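Local atomic coordinates of insecticidal protein (PDB entry 7ML9), a protein that is an insecticidal, epsilon-toxin-like protein active against the western corn rootworm that probably forms beta-barrel pores in membranes. Residues 30-35 / 240-245; 258-261 / 266-269. All blocks are in the same frame, centred on the assembly; numbering follows the deposited sequence. Where two conformers were deposited one is given.

Contact 1: 30-35 / 240-245. With NA (sodium ion), chain F.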
loop_
_atom_site.group_PDB
_atom_site.type_symbol
_atom_site.label_atom_id
_atom_site.label_comp_id
_atom_site.label_asym_id
_atom_site.label_seq_id
_atom_site.Cartn_x
_atom_site.Cartn_y
_atom_site.Cartn_z
ATOM N N GLU A 30 16.598 -17.043 -1.574
ATOM C CA GLU A 30 17.561 -17.288 -2.640
ATOM C C GLU A 30 18.497 -16.101 -2.830
ATOM O O GLU A 30 19.695 -16.287 -3.088
ATOM C CB GLU A 30 16.851 -17.632 -3.947
ATOM C CG GLU A 30 17.820 -17.876 -5.109
ATOM C CD GLU A 30 18.811 -19.033 -4.849
ATOM O OE1 GLU A 30 19.910 -19.024 -5.455
ATOM O OE2 GLU A 30 18.499 -19.955 -4.054
ATOM N N ARG A 31 17.992 -14.870 -2.667
ATOM C CA ARG A 31 18.884 -13.716 -2.774
ATOM C C ARG A 31 19.882 -13.660 -1.621
ATOM O O ARG A 31 21.027 -13.223 -1.821
ATOM C CB ARG A 31 18.078 -12.410 -2.857
ATOM C CG ARG A 31 17.282 -12.246 -4.149
ATOM C CD ARG A 31 18.117 -12.399 -5.432
ATOM N NE ARG A 31 19.134 -11.350 -5.565
ATOM C CZ ARG A 31 20.249 -11.478 -6.287
ATOM N NH1 ARG A 31 20.493 -12.608 -6.951
ATOM N NH2 ARG A 31 21.119 -10.475 -6.357
ATOM N N LEU A 32 19.485 -14.090 -0.417
ATOM C CA LEU A 32 20.448 -14.171 0.684
ATOM C C LEU A 32 21.492 -15.249 0.423
ATOM O O LEU A 32 22.654 -15.102 0.824
ATOM C CB LEU A 32 19.739 -14.434 2.015
ATOM C CG LEU A 32 18.857 -13.261 2.499
ATOM C CD1 LEU A 32 18.128 -13.620 3.769
ATOM C CD2 LEU A 32 19.707 -12.008 2.727
ATOM N N ARG A 33 21.094 -16.347 -0.221
ATOM C CA ARG A 33 22.078 -17.348 -0.628
ATOM C C ARG A 33 23.047 -16.779 -1.658
ATOM O O ARG A 33 24.253 -17.067 -1.612
ATOM C CB ARG A 33 21.380 -18.580 -1.188
ATOM C CG ARG A 33 20.586 -19.400 -0.157
ATOM C CD ARG A 33 19.904 -20.546 -0.897
ATOM N NE ARG A 33 18.908 -21.200 -0.050
ATOM C CZ ARG A 33 18.230 -22.286 -0.400
ATOM N NH1 ARG A 33 18.441 -22.853 -1.582
ATOM N NH2 ARG A 33 17.341 -22.808 0.438
ATOM N N ASP A 34 22.549 -15.968 -2.596
ATOM C CA ASP A 34 23.448 -15.333 -3.555
ATOM C C ASP A 34 24.342 -14.311 -2.868
ATOM O O ASP A 34 25.507 -14.151 -3.251
ATOM C CB ASP A 34 22.666 -14.678 -4.694
ATOM C CG ASP A 34 23.583 -14.037 -5.734
ATOM O OD1 ASP A 34 24.088 -14.754 -6.628
ATOM O OD2 ASP A 34 23.817 -12.814 -5.645
ATOM N N LEU A 35 23.818 -13.619 -1.851
ATOM C CA LEU A 35 24.653 -12.720 -1.058
ATOM C C LEU A 35 25.871 -13.455 -0.487
ATOM O O LEU A 35 27.001 -12.939 -0.528
ATOM C CB LEU A 35 23.821 -12.108 0.071
ATOM C CG LEU A 35 24.517 -11.126 1.006
ATOM C CD1 LEU A 35 24.905 -9.884 0.209
ATOM C CD2 LEU A 35 23.585 -10.763 2.193
ATOM N N VAL A 240 28.752 -15.588 8.912
ATOM C CA VAL A 240 28.701 -14.217 9.405
ATOM C C VAL A 240 27.277 -13.691 9.184
ATOM O O VAL A 240 26.654 -14.002 8.166
ATOM C CB VAL A 240 29.728 -13.317 8.683
ATOM C CG1 VAL A 240 29.565 -11.857 9.132
ATOM C CG2 VAL A 240 31.178 -13.802 8.968
ATOM N N ASN A 241 26.773 -12.894 10.126
ATOM C CA ASN A 241 25.406 -12.365 10.033
ATOM C C ASN A 241 25.188 -11.609 8.724
ATOM O O ASN A 241 26.095 -10.966 8.186
ATOM C CB ASN A 241 25.093 -11.451 11.230
ATOM C CG ASN A 241 25.933 -10.153 11.243
ATOM O OD1 ASN A 241 25.607 -9.178 10.569
ATOM N ND2 ASN A 241 26.989 -10.138 12.042
ATOM N N ILE A 242 23.959 -11.693 8.207
ATOM C CA ILE A 242 23.706 -11.187 6.866
ATOM C C ILE A 242 23.824 -9.667 6.824
ATOM O O ILE A 242 24.134 -9.102 5.772
ATOM C CB ILE A 242 22.325 -11.648 6.339
ATOM C CG1 ILE A 242 21.233 -11.388 7.376
ATOM C CG2 ILE A 242 22.341 -13.131 5.928
ATOM C CD1 ILE A 242 19.793 -11.631 6.804
ATOM N N GLY A 243 23.573 -8.979 7.941
ATOM C CA GLY A 243 23.681 -7.525 7.921
ATOM C C GLY A 243 25.092 -7.063 7.590
ATOM O O GLY A 243 25.291 -6.136 6.796
ATOM N N ALA A 244 26.090 -7.716 8.185
ATOM C CA ALA A 244 27.474 -7.356 7.899
ATOM C C ALA A 244 27.872 -7.784 6.497
ATOM O O ALA A 244 28.587 -7.052 5.801
ATOM C CB ALA A 244 28.411 -7.987 8.934
ATOM N N VAL A 245 27.426 -8.967 6.062
ATOM C CA VAL A 245 27.770 -9.410 4.720
ATOM C C VAL A 245 27.128 -8.499 3.682
ATOM O O VAL A 245 27.760 -8.136 2.687
ATOM C CB VAL A 245 27.381 -10.886 4.519
ATOM C CG1 VAL A 245 27.630 -11.327 3.063
ATOM C CG2 VAL A 245 28.152 -11.777 5.517
HETATM NA NA NA F . 20.466 -17.022 -7.565
#

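Contact 2: 258-261 / 266-269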
loop_
_atom_site.group_PDB
_atom_site.type_symbol
_atom_site.label_atom_id
_atom_site.label_comp_id
_atom_site.label_asym_id
_atom_site.label_seq_id
_atom_site.Cartn_x
_atom_site.Cartn_y
_atom_site.Cartn_z
ATOM N N ARG A 258 19.628 -3.988 -4.592
ATOM C CA ARG A 258 19.144 -2.609 -4.515
ATOM C C ARG A 258 17.967 -2.452 -3.558
ATOM O O ARG A 258 17.763 -1.370 -3.004
ATOM C CB ARG A 258 18.753 -2.116 -5.908
ATOM C CG ARG A 258 19.924 -1.507 -6.670
ATOM C CD ARG A 258 19.502 -1.010 -8.045
ATOM N NE ARG A 258 19.568 -2.079 -9.035
ATOM C CZ ARG A 258 18.813 -2.142 -10.126
ATOM N NH1 ARG A 258 17.932 -1.184 -10.389
ATOM N NH2 ARG A 258 18.948 -3.163 -10.962
ATOM N N ASN A 259 17.180 -3.500 -3.339
ATOM C CA ASN A 259 16.032 -3.397 -2.447
ATOM C C ASN A 259 16.301 -4.017 -1.079
ATOM O O ASN A 259 15.355 -4.365 -0.365
ATOM C CB ASN A 259 14.780 -4.005 -3.098
ATOM C CG ASN A 259 14.902 -5.494 -3.366
ATOM O OD1 ASN A 259 15.970 -5.993 -3.705
ATOM N ND2 ASN A 259 13.784 -6.211 -3.232
ATOM N N PHE A 260 17.574 -4.132 -0.691
ATOM C CA PHE A 260 17.977 -4.594 0.626
ATOM C C PHE A 260 18.734 -3.476 1.324
ATOM O O PHE A 260 19.450 -2.697 0.688
ATOM C CB PHE A 260 18.898 -5.831 0.564
ATOM C CG PHE A 260 18.224 -7.092 0.077
ATOM C CD1 PHE A 260 17.884 -7.237 -1.257
ATOM C CD2 PHE A 260 17.968 -8.143 0.950
ATOM C CE1 PHE A 260 17.281 -8.406 -1.713
ATOM C CE2 PHE A 260 17.373 -9.323 0.494
ATOM C CZ PHE A 260 17.024 -9.442 -0.833
ATOM N N GLN A 261 18.597 -3.429 2.645
ATOM C CA GLN A 261 19.255 -2.436 3.455
ATOM C C GLN A 261 19.727 -3.117 4.733
ATOM O O GLN A 261 18.941 -3.843 5.363
ATOM C CB GLN A 261 18.258 -1.317 3.776
ATOM C CG GLN A 261 18.785 -0.124 4.502
ATOM C CD GLN A 261 17.656 0.889 4.705
ATOM O OE1 GLN A 261 17.171 1.487 3.746
ATOM N NE2 GLN A 261 17.223 1.054 5.940
ATOM N N ASP A 266 20.684 -7.762 10.969
ATOM C CA ASP A 266 19.606 -8.163 10.077
ATOM C C ASP A 266 19.674 -7.355 8.783
ATOM O O ASP A 266 20.527 -6.476 8.604
ATOM C CB ASP A 266 18.237 -7.969 10.756
ATOM C CG ASP A 266 18.172 -8.592 12.146
ATOM O OD1 ASP A 266 18.340 -9.835 12.264
ATOM O OD2 ASP A 266 17.963 -7.836 13.128
ATOM N N VAL A 267 18.760 -7.660 7.864
ATOM C CA VAL A 267 18.574 -6.846 6.673
ATOM C C VAL A 267 17.085 -6.537 6.544
ATOM O O VAL A 267 16.221 -7.311 6.976
ATOM C CB VAL A 267 19.098 -7.514 5.375
ATOM C CG1 VAL A 267 20.574 -8.033 5.527
ATOM C CG2 VAL A 267 18.204 -8.618 4.975
ATOM N N ILE A 268 16.790 -5.388 5.954
ATOM C CA ILE A 268 15.418 -5.003 5.621
ATOM C C ILE A 268 15.261 -5.118 4.115
ATOM O O ILE A 268 16.072 -4.570 3.358
ATOM C CB ILE A 268 15.102 -3.578 6.107
ATOM C CG1 ILE A 268 15.198 -3.502 7.624
ATOM C CG2 ILE A 268 13.718 -3.132 5.617
ATOM C CD1 ILE A 268 15.225 -2.080 8.151
ATOM N N VAL A 269 14.233 -5.837 3.674
ATOM C CA VAL A 269 13.962 -6.005 2.254
ATOM C C VAL A 269 12.664 -5.273 1.925
ATOM O O VAL A 269 11.729 -5.269 2.728
ATOM C CB VAL A 269 13.906 -7.496 1.861
ATOM C CG1 VAL A 269 12.777 -8.238 2.558
ATOM C CG2 VAL A 269 13.813 -7.641 0.355
#

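Contact 1: 30-35 / 240-245
Leu-35 and Val-245 make the tight end of this helix-helix contact: CG of Leu-35 stands 3.7 Å from CG1 of Val-245, and the two side chains run antiparallel alongside one another. A chi1 of -179° carries the Leu-35 branch toward the other helix, and a chi2 of 66° sets its CD2 methyl over the first turn there, 4.0 Å from the carbonyl O of Ile-242. One turn back the fit is easier. Leu-32 and Ile-242 lie roughly perpendicular, with CD1 of Leu-32 4.0 Å from CD1 of Ile-242. All four side chains are buried, and the segments meet through apolar contact, without a polar link between them.

The far side of helix 28-48 is polar, and Glu-30, Arg-31 and Arg-33 are partly exposed there. OE1 of Glu-30 coordinates a sodium ion at 3.0 Å. Arg-37, one turn and a half further on, donates a hydrogen bond to the same carboxylate.

Asn-241 N-caps helix 242-252, its OD1 accepting from Ala-244 N at 2.8 Å. Leu-35 continues onto Leu-246 and Cys-249 of that helix, while Leu-32 rests on Ile-83 of strand 83-84 and Val-223 of strand 201-229.

Contact 2: 258-261 / 266-269
The Phe-260 ring carries Val-269 on one face and Val-267 at its edge; Arg-31 and Leu-32 approach its rim from the side away from Val-269. CG2 of Val-269 sits 3.9 Å from the ring centroid and 13° off the normal, a CH-pi contact; that methyl is anti to its own backbone N, while Phe-260 turns its CG beside the backbone N (chi1 -68°), and the two side chains point the same way. Near the ring plane, CG2 of Val-267 approaches CD2 of Phe-260 at 4.1 Å. In one of its two conformers, Asn-259 also brings ND2 to 3.9 Å from CG2 of Val-269.

Backbone geometry fixes the register. Gln-261 and Ile-268 form an antiparallel hydrogen-bonded pair: Ile-268 N gives a short, nearly straight bond to Gln-261 O (2.7 Å, 173°), whereas the return bond from Gln-261 N to Ile-268 O is more bent (2.9 Å). Phe-260 and Val-269 are the adjoining non-hydrogen-bonded pair, where CA of Phe-260 adds a CA-H...O contact of 3.3 Å to Ile-268 O. As beta structure alternates, Phe-260 and Val-269 share a buried face, with Leu-246 against the ring, and Gln-261 and Ile-268 the more exposed one. Antiparallel pairing across a short turn makes this a beta hairpin of strands 260-263 and 266-289, the latter also paired with strand 201-229.

Contacts 1 and 2 have centres about 10 Å apart and lie on the same side of the chain's centre. They come in series along the chain: helix 242-252, which supplies one side of contact 1, leads into strand 260-263 of contact 2. The contacts also touch directly. CB of Arg-31 packs 3.7 Å from CZ of Phe-260, and CG1 of Val-267 lies 3.7 Å from the carbonyl O of Ile-242. Strand 201-229 meets both, through Leu-32 in contact 1 and Val-267 in contact 2. Together they show helices 28-48 and 242-252 packed against one end of the elongated sheet, within a toxin whose family is thought to build beta pores.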